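Local coordinates for protein phosphonomutase (Burkholderia cenocepacia J2315, PDB 4MG4) that is a phosphonomutase-family protein that folds as a parallel eight-stranded beta/alpha barrel, at residues A[216-221]-A[236-242]; A[28-33]-A[48-53]; A[177-181]-A[208-213]. All coordinates share one frame; numbering follows the deposited sequence.

Contact 1: residues A[216-221]-A[236-242]; sequences PVNVMR and VARISHG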
# COMPACT_ATOMS: atom_id res chain seq x y z
N PRO A 216 0.30 30.25 -9.83
CA PRO A 216 -0.62 29.74 -8.81
C PRO A 216 0.08 29.09 -7.65
O PRO A 216 1.00 28.29 -7.86
CB PRO A 216 -1.46 28.69 -9.51
CG PRO A 216 -0.92 28.61 -10.88
CD PRO A 216 -0.02 29.74 -11.17
N VAL A 217 -0.33 29.46 -6.45
CA VAL A 217 0.37 29.03 -5.25
C VAL A 217 -0.24 27.81 -4.61
O VAL A 217 -1.46 27.72 -4.35
CB VAL A 217 0.42 30.18 -4.23
CG1 VAL A 217 1.03 29.79 -2.90
CG2 VAL A 217 1.22 31.35 -4.80
N ASN A 218 0.65 26.85 -4.29
CA ASN A 218 0.32 25.62 -3.52
C ASN A 218 0.97 25.77 -2.18
O ASN A 218 2.18 25.97 -2.08
CB ASN A 218 0.90 24.47 -4.34
CG ASN A 218 0.75 23.04 -3.80
OD1 ASN A 218 1.29 22.14 -4.49
ND2 ASN A 218 0.15 22.76 -2.65
N VAL A 219 0.15 25.57 -1.13
CA VAL A 219 0.68 25.46 0.23
C VAL A 219 0.27 24.10 0.78
O VAL A 219 -0.60 23.42 0.20
CB VAL A 219 0.21 26.59 1.16
CG1 VAL A 219 0.75 27.92 0.70
CG2 VAL A 219 -1.31 26.59 1.22
N MET A 220 0.92 23.70 1.89
CA MET A 220 0.68 22.38 2.52
C MET A 220 -0.17 22.68 3.74
O MET A 220 0.05 23.68 4.40
CB MET A 220 2.03 21.57 2.82
CG MET A 220 1.96 19.99 2.63
SD MET A 220 3.54 19.22 3.03
CE MET A 220 3.37 19.08 4.80
N ARG A 221 -1.19 21.87 4.00
CA ARG A 221 -1.94 21.97 5.26
C ARG A 221 -1.32 20.97 6.23
O ARG A 221 -1.13 19.82 5.86
CB ARG A 221 -3.39 21.62 5.04
CG ARG A 221 -4.19 22.73 4.44
CD ARG A 221 -5.57 22.87 5.06
NE ARG A 221 -5.51 22.80 6.51
CZ ARG A 221 -6.12 21.90 7.28
NH1 ARG A 221 -6.88 20.94 6.75
NH2 ARG A 221 -5.94 21.96 8.59
N VAL A 236 -4.80 31.19 -2.17
CA VAL A 236 -4.09 29.96 -2.57
C VAL A 236 -4.88 29.24 -3.66
O VAL A 236 -6.10 29.33 -3.67
CB VAL A 236 -3.91 29.11 -1.33
CG1 VAL A 236 -3.57 27.70 -1.56
CG2 VAL A 236 -2.92 29.80 -0.37
N ALA A 237 -4.16 28.63 -4.60
CA ALA A 237 -4.73 27.90 -5.71
C ALA A 237 -4.73 26.37 -5.58
O ALA A 237 -5.43 25.67 -6.31
CB ALA A 237 -4.01 28.32 -6.99
N ARG A 238 -3.91 25.86 -4.67
CA ARG A 238 -3.73 24.43 -4.56
C ARG A 238 -3.30 24.09 -3.12
O ARG A 238 -2.45 24.79 -2.53
CB ARG A 238 -2.68 23.99 -5.56
CG ARG A 238 -2.28 22.50 -5.50
CD ARG A 238 -1.44 22.18 -6.75
NE ARG A 238 -0.76 20.90 -6.69
CZ ARG A 238 -0.10 20.36 -7.72
NH1 ARG A 238 -0.07 20.95 -8.91
NH2 ARG A 238 0.60 19.23 -7.51
N ILE A 239 -3.86 23.02 -2.56
CA ILE A 239 -3.60 22.61 -1.19
C ILE A 239 -3.16 21.13 -1.17
O ILE A 239 -3.85 20.28 -1.74
CB ILE A 239 -4.83 22.82 -0.29
CG1 ILE A 239 -5.11 24.32 -0.17
CG2 ILE A 239 -4.60 22.18 1.06
CD1 ILE A 239 -6.41 24.67 0.47
N SER A 240 -2.03 20.88 -0.53
CA SER A 240 -1.38 19.59 -0.34
C SER A 240 -1.41 19.19 1.10
O SER A 240 -1.55 20.03 2.00
CB SER A 240 0.18 19.76 -0.71
OG SER A 240 0.23 20.00 -1.98
N HIS A 241 -1.32 17.87 1.31
CA HIS A 241 -1.33 17.32 2.68
C HIS A 241 -0.14 16.40 3.01
O HIS A 241 -0.08 15.77 4.11
CB HIS A 241 -2.68 16.57 2.91
CG HIS A 241 -3.89 17.44 2.75
ND1 HIS A 241 -4.57 17.59 1.56
CD2 HIS A 241 -4.53 18.26 3.64
CE1 HIS A 241 -5.58 18.44 1.71
NE2 HIS A 241 -5.58 18.84 2.97
N GLY A 242 0.83 16.31 2.10
CA GLY A 242 1.97 15.41 2.30
C GLY A 242 1.52 14.01 2.64
O GLY A 242 0.56 13.50 2.08
O HOH W 1 2.10 19.57 -4.07

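Contact 2: residues A[28-33]-A[48-53]; sequences LALFNV and VALATG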
# COMPACT_ATOMS: atom_id res chain seq x y z
N LEU A 28 -7.54 23.71 -5.64
CA LEU A 28 -7.47 22.32 -5.81
C LEU A 28 -6.92 21.68 -4.55
O LEU A 28 -5.79 21.92 -4.17
CB LEU A 28 -6.54 22.06 -6.99
CG LEU A 28 -6.23 20.58 -7.27
CD1 LEU A 28 -7.52 19.82 -7.53
CD2 LEU A 28 -5.30 20.42 -8.44
N ALA A 29 -7.66 20.73 -3.98
CA ALA A 29 -7.17 19.98 -2.83
C ALA A 29 -6.80 18.56 -3.28
O ALA A 29 -7.61 17.83 -3.89
CB ALA A 29 -8.23 19.94 -1.77
N LEU A 30 -5.59 18.18 -2.95
CA LEU A 30 -5.03 16.87 -3.39
C LEU A 30 -4.66 16.05 -2.21
O LEU A 30 -4.09 16.56 -1.26
CB LEU A 30 -3.75 17.03 -4.26
CG LEU A 30 -4.01 17.66 -5.63
CD1 LEU A 30 -2.69 17.91 -6.36
CD2 LEU A 30 -4.97 16.83 -6.45
N PHE A 31 -4.92 14.74 -2.31
CA PHE A 31 -4.50 13.75 -1.32
C PHE A 31 -3.57 12.80 -2.05
O PHE A 31 -3.82 12.43 -3.25
CB PHE A 31 -5.72 13.01 -0.73
CG PHE A 31 -6.69 13.93 -0.14
CD1 PHE A 31 -6.50 14.38 1.12
CD2 PHE A 31 -7.70 14.49 -0.93
CE1 PHE A 31 -7.37 15.28 1.69
CE2 PHE A 31 -8.57 15.39 -0.37
CZ PHE A 31 -8.38 15.81 0.92
N ASN A 32 -2.42 12.54 -1.41
CA ASN A 32 -1.40 11.73 -2.03
C ASN A 32 -1.74 10.25 -1.87
O ASN A 32 -2.00 9.81 -0.75
CB ASN A 32 -0.03 11.98 -1.41
CG ASN A 32 0.52 13.33 -1.74
OD1 ASN A 32 0.07 13.96 -2.72
ND2 ASN A 32 1.46 13.80 -0.93
N VAL A 33 -1.78 9.54 -2.98
CA VAL A 33 -2.01 8.09 -3.03
C VAL A 33 -0.67 7.43 -3.35
O VAL A 33 0.28 8.07 -3.79
CB VAL A 33 -3.14 7.68 -3.99
CG1 VAL A 33 -4.46 8.31 -3.54
CG2 VAL A 33 -2.81 8.09 -5.44
N VAL A 48 -11.08 15.08 -7.40
CA VAL A 48 -11.12 15.57 -8.79
C VAL A 48 -9.81 15.33 -9.55
O VAL A 48 -9.76 15.43 -10.78
CB VAL A 48 -11.53 17.05 -8.83
CG1 VAL A 48 -12.95 17.19 -8.31
CG2 VAL A 48 -10.61 17.91 -7.98
N ALA A 49 -8.77 15.01 -8.81
CA ALA A 49 -7.49 14.64 -9.37
C ALA A 49 -6.76 13.85 -8.30
O ALA A 49 -7.14 13.94 -7.12
CB ALA A 49 -6.72 15.88 -9.71
N LEU A 50 -5.72 13.13 -8.69
CA LEU A 50 -4.84 12.41 -7.76
C LEU A 50 -3.38 12.90 -7.84
O LEU A 50 -2.91 13.29 -8.93
CB LEU A 50 -4.80 10.92 -8.08
CG LEU A 50 -6.21 10.26 -8.08
CD1 LEU A 50 -6.01 8.83 -8.53
CD2 LEU A 50 -6.96 10.37 -6.76
N ALA A 51 -2.69 12.81 -6.71
CA ALA A 51 -1.28 13.07 -6.66
C ALA A 51 -0.58 11.87 -6.07
O ALA A 51 -1.16 11.18 -5.21
CB ALA A 51 -0.98 14.28 -5.79
N THR A 52 0.65 11.61 -6.47
CA THR A 52 1.47 10.74 -5.66
C THR A 52 2.31 11.59 -4.75
O THR A 52 2.66 12.76 -5.07
CB THR A 52 2.33 9.83 -6.51
OG1 THR A 52 3.37 10.61 -7.11
CG2 THR A 52 1.50 9.19 -7.60
N GLY A 53 2.72 10.99 -3.64
CA GLY A 53 3.67 11.64 -2.76
C GLY A 53 4.87 10.71 -2.62
O GLY A 53 4.72 9.53 -2.36
O HOH W 2 -9.57 16.30 -5.22
O HOH W 3 -6.74 13.93 -4.43

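Contact 3: residues A[177-181]-A[208-213]; sequences LDATL and ALTAAS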
# COMPACT_ATOMS: atom_id res chain seq x y z
N LEU A 177 10.51 35.34 2.49
CA LEU A 177 9.46 35.50 1.47
C LEU A 177 10.08 36.11 0.20
O LEU A 177 9.80 35.71 -0.92
CB LEU A 177 8.33 36.41 2.00
CG LEU A 177 7.37 36.92 0.92
CD1 LEU A 177 6.59 35.75 0.41
CD2 LEU A 177 6.45 38.00 1.51
N ASP A 178 10.97 37.10 0.37
CA ASP A 178 11.58 37.71 -0.79
C ASP A 178 12.44 36.71 -1.55
O ASP A 178 12.45 36.73 -2.80
CB ASP A 178 12.41 38.93 -0.38
CG ASP A 178 11.53 40.08 0.06
OD1 ASP A 178 10.34 40.14 -0.30
OD2 ASP A 178 12.10 40.97 0.76
N ALA A 179 13.15 35.84 -0.84
CA ALA A 179 13.97 34.81 -1.49
C ALA A 179 13.08 33.83 -2.25
O ALA A 179 13.44 33.35 -3.33
CB ALA A 179 14.79 34.06 -0.49
N THR A 180 11.96 33.50 -1.62
CA THR A 180 10.97 32.61 -2.22
C THR A 180 10.43 33.22 -3.53
O THR A 180 10.37 32.52 -4.57
CB THR A 180 9.85 32.27 -1.23
OG1 THR A 180 10.45 31.58 -0.14
CG2 THR A 180 8.76 31.41 -1.89
N LEU A 181 10.05 34.48 -3.50
CA LEU A 181 9.56 35.18 -4.68
C LEU A 181 10.63 35.32 -5.79
O LEU A 181 10.31 35.18 -6.96
CB LEU A 181 8.97 36.56 -4.31
CG LEU A 181 7.60 36.47 -3.63
CD1 LEU A 181 7.33 37.80 -2.96
CD2 LEU A 181 6.47 36.09 -4.56
N ALA A 208 0.98 37.69 1.24
CA ALA A 208 2.00 38.41 0.48
C ALA A 208 2.50 37.62 -0.71
O ALA A 208 2.71 38.15 -1.81
CB ALA A 208 3.17 38.81 1.37
N LEU A 209 2.63 36.32 -0.47
CA LEU A 209 3.05 35.38 -1.52
C LEU A 209 2.06 35.30 -2.66
O LEU A 209 2.45 35.35 -3.81
CB LEU A 209 3.25 34.00 -0.90
CG LEU A 209 3.73 32.93 -1.85
CD1 LEU A 209 5.05 33.23 -2.53
CD2 LEU A 209 3.77 31.59 -1.11
N THR A 210 0.79 35.08 -2.34
CA THR A 210 -0.20 34.95 -3.39
C THR A 210 -0.41 36.29 -4.14
O THR A 210 -0.68 36.26 -5.34
CB THR A 210 -1.55 34.45 -2.83
OG1 THR A 210 -2.10 35.42 -1.93
CG2 THR A 210 -1.47 33.07 -2.14
N ALA A 211 -0.24 37.42 -3.45
CA ALA A 211 -0.33 38.77 -4.09
C ALA A 211 0.77 38.98 -5.13
O ALA A 211 0.52 39.56 -6.19
CB ALA A 211 -0.28 39.86 -3.05
N ALA A 212 1.99 38.50 -4.84
CA ALA A 212 3.17 38.75 -5.66
C ALA A 212 3.60 37.62 -6.57
O ALA A 212 4.39 37.86 -7.49
CB ALA A 212 4.35 39.15 -4.76
N SER A 213 3.10 36.40 -6.35
CA SER A 213 3.62 35.25 -7.11
C SER A 213 3.26 35.32 -8.52
O SER A 213 2.07 35.59 -8.87
CB SER A 213 3.07 33.93 -6.54
OG SER A 213 3.51 32.84 -7.31

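Contact 1: residues A[216-221]-A[236-242]
Strands 217-220 and 238-240, the last two of the beta/alpha barrel, pair in parallel at 4.7 Å between their axes, joined by the crossover through helix 228-234. The backbone bonds alternate: Val219 N donates to Arg238 O, Ser240 N to Val219 O, and Arg221 N to Ser240 O at 2.7 Å. At the start, Val217 O takes Ala237 N and, weakly, Arg238 N. Asn218, Met220, Arg238 and Ser240 turn to one face. A chi1 of 179° swings the Asn218 amide away from its own backbone N, and it reaches Ser240 with a nearly straight ND2 to OG bond of 2.8 Å, OG lying in the amide plane. Water 1 donates to Asn218 OD1 and also bonds Ser240 OG, and Asn158 ND2 reaches the same OD1. The extended Arg238 chain passes the amide, planes 28° apart, to meet His22 through NH1. On the other face, which helix 228-234 covers, Ile239 CG2 packs 3.4 Å from Arg221 CG, whose bent chain carries NE to Pro226 O. Val219 CG2 lies 3.8 Å from Val236 CG1. Bonded at both ends of its amide, Asn218 is fixed in rotation, and a polar network lines the barrel interior while aliphatic groups face the helices.

Contact 2: residues A[28-33]-A[48-53]
Leu30 and Ala49 meet where a leucine methyl comes down on an alanine: CD2 of Leu30 is 3.8 Å from Ala49 CB, while its CD1 turns to Ala51 CB. In Leu30, whose CB is already directed at the partner strand, chi1 of -68° sets CG opposite the carbonyl carbon and chi2 of 174° turns the two methyls to Ala49 and Ala51. Leu28 and Val48 pass side by side, pointing opposite ways, with CD1 of Leu28 reaching Val48 CG2 at 3.7 Å. Further on, the Asn32 amide lies beside the backbone of Gly53: OD1 is 3.3 Å from Ala51 CB, and ND2 is 3.6 Å from Gly53 CA, at the N-cap position of helix 54-60. Val33 CG2 lies near Ala51 O and, more loosely, Leu50 CB, and helix 36-44 packs on both Val33 and Leu50. These are the first two strands of the beta/alpha barrel, with helix 36-44 as their crossover, yet they are bonded directly at one place, Val33 N to Ala51 O at 2.8 Å, a nearly straight bond (N-H...O 166°). Toward the strand starts the backbones spread and two waters fill in. Water 2 donates to Ala29 O and accepts from Val48 N; water 3 accepts from Phe31 N and donates to Ala49 O at 2.7 Å. The Phe31 ring stacks with His241, and Gly260 of the second subunit packs on it.

Contact 3: residues A[177-181]-A[208-213]
Helices 174-190 and 203-212 run side by side in nearly the same direction, their short segments 10.6 Å apart at the axes and inclined by 30°. The backbones come nearest at two levels, about one turn apart: Leu177 beside Leu209, and Leu181 beside Ser213, the first residue beyond the second helix. Between them the contact is mainly aliphatic, carried by three leucines and two alanines. A chi1 of 166° extends Leu177 across to the other helix. There its two methyls part: CD2 presses on Ala208 CB at 3.4 Å, a close fit for two methyls, while CD1 lies near CB and CA of Leu209. One turn on, Leu181 straddles Ala212, both CD1 and CD2 being 3.7 Å from its CB. The same CD2 also meets Leu209 CD1 at 3.8 Å and passes close to Ser213 N. Leu209 thus lies between the two leucines of the partner helix, crossing each at a slant, and the Thr180 side chain crosses Leu209 at about a right angle, CG2 near its CD1. Thr180 turns its hydroxyl back to Leu176 O in its own helix, and Ser213 OG bonds to Leu215 O beyond the helix end. Both helices belong to the outer layer of the barrel. On the inner side, Leu209 packs against Leu195 of strand 194-196 and Val217 of strand 217-220, while Thr180 rests on loop residues Val163, Phe164 and Val197.

Overall arrangement
Contacts 1 and 2 are buried strand pairs of the barrel wall, and contact 3 joins two of its outer helices, partly buried and further from the centre. Strands 238-240 and 28-33 are neighbours, so contacts 1 and 2 meet where the barrel closes, with probable backbone bonds from Ile239 N to Leu28 O and from Leu28 N to Ala237 O. Helix 203-212 leads into strand 217-220, and Leu209 and Thr210 of contact 3 touch Val217 of contact 1. Contacts 2 and 3 remain about 12 Å apart at their nearest atoms. Direct backbone bonding dominates contact 1, two waters bridge the strand starts in contact 2 next to aliphatic packing, and contact 3 relies on aliphatic packing.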